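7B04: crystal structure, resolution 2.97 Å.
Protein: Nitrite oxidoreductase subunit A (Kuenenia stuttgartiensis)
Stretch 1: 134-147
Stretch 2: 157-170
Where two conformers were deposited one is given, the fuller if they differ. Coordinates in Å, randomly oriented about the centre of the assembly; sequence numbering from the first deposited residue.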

# COMPACT_ATOMS: atom_id res chain seq x y z
N PRO B 134 8.82 -1.32 28.65
CA PRO B 134 7.53 -1.80 29.16
C PRO B 134 6.73 -0.69 29.81
O PRO B 134 7.28 0.20 30.46
CB PRO B 134 7.93 -2.87 30.18
CG PRO B 134 9.28 -3.33 29.73
CD PRO B 134 9.95 -2.12 29.17
N LEU B 135 5.41 -0.74 29.62
CA LEU B 135 4.50 0.28 30.11
C LEU B 135 3.44 -0.34 31.01
O LEU B 135 2.94 -1.43 30.73
CB LEU B 135 3.82 1.02 28.96
CG LEU B 135 4.71 1.88 28.06
CD1 LEU B 135 3.91 2.40 26.87
CD2 LEU B 135 5.30 3.02 28.85
N ILE B 136 3.12 0.36 32.09
CA ILE B 136 2.00 0.01 32.96
C ILE B 136 1.21 1.28 33.23
O ILE B 136 1.78 2.36 33.42
CB ILE B 136 2.49 -0.64 34.28
CG1 ILE B 136 1.29 -1.04 35.15
CG2 ILE B 136 3.43 0.29 35.04
CD1 ILE B 136 1.67 -1.87 36.36
N ARG B 137 -0.12 1.16 33.22
CA ARG B 137 -0.97 2.32 33.42
C ARG B 137 -1.00 2.71 34.89
O ARG B 137 -1.05 1.84 35.78
CB ARG B 137 -2.38 2.04 32.91
CG ARG B 137 -3.27 3.28 32.86
CD ARG B 137 -4.61 2.95 32.25
NE ARG B 137 -5.28 1.90 33.01
CZ ARG B 137 -5.96 2.10 34.13
NH1 ARG B 137 -6.08 3.32 34.64
NH2 ARG B 137 -6.53 1.07 34.74
N LYS B 138 -0.98 4.02 35.15
CA LYS B 138 -0.89 4.51 36.52
C LYS B 138 -2.09 4.06 37.35
O LYS B 138 -1.93 3.60 38.49
CB LYS B 138 -0.78 6.03 36.53
CG LYS B 138 -0.59 6.62 37.92
CD LYS B 138 -0.54 8.14 37.88
CE LYS B 138 -0.21 8.72 39.25
NZ LYS B 138 -1.26 8.41 40.25
N GLY B 139 -3.30 4.17 36.80
CA GLY B 139 -4.47 3.78 37.57
C GLY B 139 -4.66 2.29 37.74
O GLY B 139 -5.58 1.89 38.46
N TRP B 140 -3.80 1.47 37.15
CA TRP B 140 -3.83 0.03 37.41
C TRP B 140 -2.75 -0.37 38.40
O TRP B 140 -3.00 -1.21 39.28
CB TRP B 140 -3.66 -0.76 36.12
CG TRP B 140 -4.04 -2.21 36.26
CD1 TRP B 140 -5.25 -2.77 35.97
CD2 TRP B 140 -3.22 -3.27 36.77
NE1 TRP B 140 -5.22 -4.12 36.24
CE2 TRP B 140 -3.99 -4.45 36.74
CE3 TRP B 140 -1.90 -3.34 37.24
CZ2 TRP B 140 -3.49 -5.68 37.16
CZ3 TRP B 140 -1.41 -4.56 37.66
CH2 TRP B 140 -2.20 -5.71 37.61
N LYS B 141 -1.56 0.20 38.26
CA LYS B 141 -0.53 0.02 39.28
C LYS B 141 -1.01 0.56 40.62
O LYS B 141 -0.72 -0.01 41.67
CB LYS B 141 0.75 0.72 38.83
CG LYS B 141 1.91 0.63 39.80
CD LYS B 141 3.13 1.33 39.22
CE LYS B 141 4.38 1.05 40.03
NZ LYS B 141 4.27 1.55 41.42
N ARG B 142 -1.75 1.67 40.59
CA ARG B 142 -2.38 2.20 41.81
C ARG B 142 -3.34 1.18 42.41
O ARG B 142 -3.34 0.93 43.62
CB ARG B 142 -3.10 3.51 41.50
CG ARG B 142 -3.09 4.52 42.63
CD ARG B 142 -3.95 5.74 42.30
NE ARG B 142 -4.47 5.71 40.93
CZ ARG B 142 -4.59 6.78 40.15
NH1 ARG B 142 -4.23 7.97 40.60
NH2 ARG B 142 -5.08 6.66 38.92
N TRP B 143 -4.18 0.58 41.56
CA TRP B 143 -5.13 -0.43 42.02
C TRP B 143 -4.41 -1.66 42.56
O TRP B 143 -4.83 -2.24 43.57
CB TRP B 143 -6.07 -0.80 40.88
CG TRP B 143 -7.07 -1.86 41.19
CD1 TRP B 143 -8.02 -1.83 42.16
CD2 TRP B 143 -7.23 -3.11 40.51
NE1 TRP B 143 -8.76 -2.99 42.14
CE2 TRP B 143 -8.29 -3.79 41.13
CE3 TRP B 143 -6.57 -3.72 39.44
CZ2 TRP B 143 -8.72 -5.05 40.71
CZ3 TRP B 143 -6.99 -4.97 39.02
CH2 TRP B 143 -8.05 -5.62 39.66
N ALA B 144 -3.31 -2.06 41.91
CA ALA B 144 -2.53 -3.19 42.40
C ALA B 144 -1.82 -2.87 43.71
O ALA B 144 -1.60 -3.77 44.52
CB ALA B 144 -1.52 -3.62 41.34
N ASP B 145 -1.45 -1.61 43.93
CA ASP B 145 -0.73 -1.25 45.14
C ASP B 145 -1.64 -1.06 46.34
O ASP B 145 -1.17 -1.11 47.48
CB ASP B 145 0.08 0.04 44.92
CG ASP B 145 1.27 -0.17 44.00
OD1 ASP B 145 1.81 -1.29 43.97
OD2 ASP B 145 1.67 0.80 43.32
N ASP B 146 -2.94 -0.84 46.11
CA ASP B 146 -3.90 -0.69 47.19
C ASP B 146 -4.50 -2.02 47.62
O ASP B 146 -5.40 -2.04 48.46
CB ASP B 146 -5.02 0.27 46.77
CG ASP B 146 -4.52 1.70 46.62
OD1 ASP B 146 -3.54 2.07 47.30
OD2 ASP B 146 -5.12 2.45 45.82
N GLY B 147 -4.03 -3.13 47.06
CA GLY B 147 -4.49 -4.45 47.46
C GLY B 147 -5.59 -5.05 46.60
O GLY B 147 -6.26 -5.97 47.06
N THR B 157 -13.98 4.47 38.60
CA THR B 157 -13.67 5.86 38.24
C THR B 157 -12.40 6.29 38.94
O THR B 157 -11.64 7.03 38.33
CB THR B 157 -14.91 6.74 38.41
OG1 THR B 157 -14.91 7.12 39.77
CG2 THR B 157 -16.17 5.96 38.15
N LYS B 158 -12.20 5.86 40.19
CA LYS B 158 -11.01 6.25 40.98
C LYS B 158 -9.73 5.73 40.35
O LYS B 158 -8.80 6.49 40.27
CB LYS B 158 -11.10 5.61 42.36
CG LYS B 158 -9.82 5.63 43.15
CD LYS B 158 -10.10 5.59 44.60
CE LYS B 158 -8.88 5.33 45.44
NZ LYS B 158 -9.18 4.25 46.39
N TYR B 159 -9.70 4.47 39.98
CA TYR B 159 -8.56 3.90 39.28
C TYR B 159 -8.68 4.03 37.77
O TYR B 159 -7.85 3.46 37.04
CB TYR B 159 -8.37 2.44 39.69
CG TYR B 159 -8.16 2.26 41.18
CD1 TYR B 159 -6.97 2.64 41.78
CD2 TYR B 159 -9.16 1.72 41.98
CE1 TYR B 159 -6.78 2.47 43.14
CE2 TYR B 159 -8.98 1.55 43.34
CZ TYR B 159 -7.78 1.93 43.92
OH TYR B 159 -7.60 1.77 45.27
N MET B 160 -9.70 4.74 37.28
CA MET B 160 -9.79 5.15 35.88
C MET B 160 -9.90 3.95 34.94
O MET B 160 -9.19 3.85 33.95
CB MET B 160 -8.62 6.05 35.49
CG MET B 160 -8.59 7.38 36.22
SD MET B 160 -7.19 8.41 35.71
CE MET B 160 -7.37 9.79 36.83
N PHE B 161 -10.82 3.03 35.26
CA PHE B 161 -11.13 1.97 34.32
C PHE B 161 -12.16 2.43 33.29
O PHE B 161 -12.14 1.97 32.15
CB PHE B 161 -11.64 0.72 35.04
CG PHE B 161 -10.58 -0.04 35.79
CD1 PHE B 161 -9.35 0.54 36.09
CD2 PHE B 161 -10.80 -1.34 36.19
CE1 PHE B 161 -8.39 -0.16 36.78
CE2 PHE B 161 -9.83 -2.05 36.88
CZ PHE B 161 -8.63 -1.46 37.17
N ASP B 162 -13.06 3.33 33.69
CA ASP B 162 -14.02 3.90 32.75
C ASP B 162 -13.37 4.92 31.83
O ASP B 162 -13.77 5.04 30.67
CB ASP B 162 -15.19 4.53 33.51
CG ASP B 162 -14.75 5.65 34.43
OD1 ASP B 162 -13.53 5.77 34.70
OD2 ASP B 162 -15.62 6.42 34.88
N ASN B 163 -12.39 5.66 32.33
CA ASN B 163 -11.64 6.64 31.54
C ASN B 163 -10.17 6.23 31.55
O ASN B 163 -9.39 6.70 32.38
CB ASN B 163 -11.84 8.05 32.11
CG ASN B 163 -11.32 9.14 31.19
OD1 ASN B 163 -10.79 8.85 30.11
ND2 ASN B 163 -11.46 10.39 31.61
N ARG B 164 -9.81 5.34 30.63
CA ARG B 164 -8.43 4.90 30.48
C ARG B 164 -7.64 5.75 29.49
O ARG B 164 -6.42 5.55 29.36
CB ARG B 164 -8.37 3.44 30.01
CG ARG B 164 -8.61 2.40 31.09
CD ARG B 164 -8.25 1.02 30.55
NE ARG B 164 -8.37 -0.04 31.56
CZ ARG B 164 -9.42 -0.85 31.66
NH1 ARG B 164 -10.44 -0.72 30.83
NH2 ARG B 164 -9.44 -1.78 32.60
N GLY B 165 -8.28 6.69 28.80
CA GLY B 165 -7.60 7.46 27.78
C GLY B 165 -7.08 8.79 28.28
O GLY B 165 -6.37 9.49 27.56
N ASN B 166 -7.42 9.13 29.52
CA ASN B 166 -6.90 10.32 30.17
C ASN B 166 -5.99 9.98 31.34
O ASN B 166 -5.63 10.87 32.12
CB ASN B 166 -8.04 11.23 30.63
CG ASN B 166 -8.82 11.81 29.47
OD1 ASN B 166 -9.99 11.51 29.27
ND2 ASN B 166 -8.15 12.65 28.68
N ASP B 167 -5.61 8.71 31.48
CA ASP B 167 -4.64 8.30 32.48
C ASP B 167 -3.25 8.32 31.85
O ASP B 167 -3.08 8.73 30.70
CB ASP B 167 -5.00 6.91 33.03
CG ASP B 167 -4.34 6.61 34.36
OD1 ASP B 167 -3.57 7.46 34.85
OD2 ASP B 167 -4.59 5.53 34.91
N GLU B 168 -2.24 7.89 32.59
CA GLU B 168 -0.86 7.97 32.14
C GLU B 168 -0.24 6.58 32.09
O GLU B 168 -0.44 5.76 32.98
CB GLU B 168 -0.04 8.88 33.06
CG GLU B 168 1.37 9.15 32.55
CD GLU B 168 2.14 10.10 33.44
OE1 GLU B 168 1.58 10.52 34.48
OE2 GLU B 168 3.30 10.42 33.11
N LEU B 169 0.53 6.33 31.03
CA LEU B 169 1.29 5.10 30.89
C LEU B 169 2.71 5.34 31.39
O LEU B 169 3.45 6.15 30.82
CB LEU B 169 1.30 4.63 29.43
CG LEU B 169 -0.06 4.19 28.89
CD1 LEU B 169 0.01 3.96 27.39
CD2 LEU B 169 -0.54 2.94 29.61
N LEU B 170 3.08 4.64 32.46
CA LEU B 170 4.35 4.83 33.13
C LEU B 170 5.35 3.76 32.71
O LEU B 170 4.99 2.66 32.28
CB LEU B 170 4.16 4.79 34.65
CG LEU B 170 3.19 5.83 35.20
CD1 LEU B 170 2.96 5.61 36.69
CD2 LEU B 170 3.69 7.24 34.93

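The most unusual feature of this contact is a single carboxylate oxygen, D167 OD2, that serves both a charged side chain and the first turn of a helix. D167 OD2 accepts a hydrogen bond from the backbone G139 N at 2.7 Å (N-H...O angle 138°) and lies 2.7 Å from R137 NH1, a salt bridge whose hydrogen bond is weak, with an angle of 129°. The fit depends on G139 lacking a side chain: an ideal CB there would sit 2.6 Å from D167 OD2 and 2.3 Å from Y159 O, both clashes. The close backbone approach, 4.4 Å between G139 CA and Y159 CA, agrees with this.

R137 occupies the N-cap position, where a short strand turns into the helix 138-145. The second stretch covers 131 Å² of the residue, whose side chain runs straight through chi1 and chi2 (both t) and then bends at chi3 (p, 58°). Besides the salt bridge, R137 NH1 donates to Y159 O at 3.0 Å with a nearly linear angle of 169°, so one nitrogen ties a carboxylate to a backbone carbonyl. D167 and Y159 approach the guanidinium near its plane, where its N-H groups point, while R164 CG lies over a face. The like-charged R137 NH2 and R164 NE come within 3.8 Å, but both atoms also have hydrogen-bond partners elsewhere in the structure.

Before the helix, the backbones form an antiparallel ladder. I136 and L170 are a hydrogen-bonded pair: I136 N donates to L170 O at 3.0 Å (164°), and L170 N returns a bond to I136 O at 2.8 Å (161°). The next pair, R137 and L169, is non-hydrogen-bonded, with its CA atoms 4.4 Å apart and its side chains on the sheet face opposite that of I136 and L170. K138 N then donates to E168 O at 2.8 Å (159°), carrying backbone pairing into the start of the helix.

Farther along the helix, the contact becomes aromatic. W143 CB lies 3.8 Å from the centroid of the Y159 ring and 20° off its normal, a CH-pi contact over the face. F161 turns its edge toward the face of W143, with the planes at 80° and the F161 ring centroid 5.5 Å from that of the W143 six-membered ring. Against W140 the same phenyl is nearly parallel, at 9°, but slid apart, so overlap is slight. At the polar end of its ring, Y159 OH donates to D146 OD2 at 2.6 Å and accepts from K158 NZ at 3.1 Å, linking the tyrosine to the end of the helix.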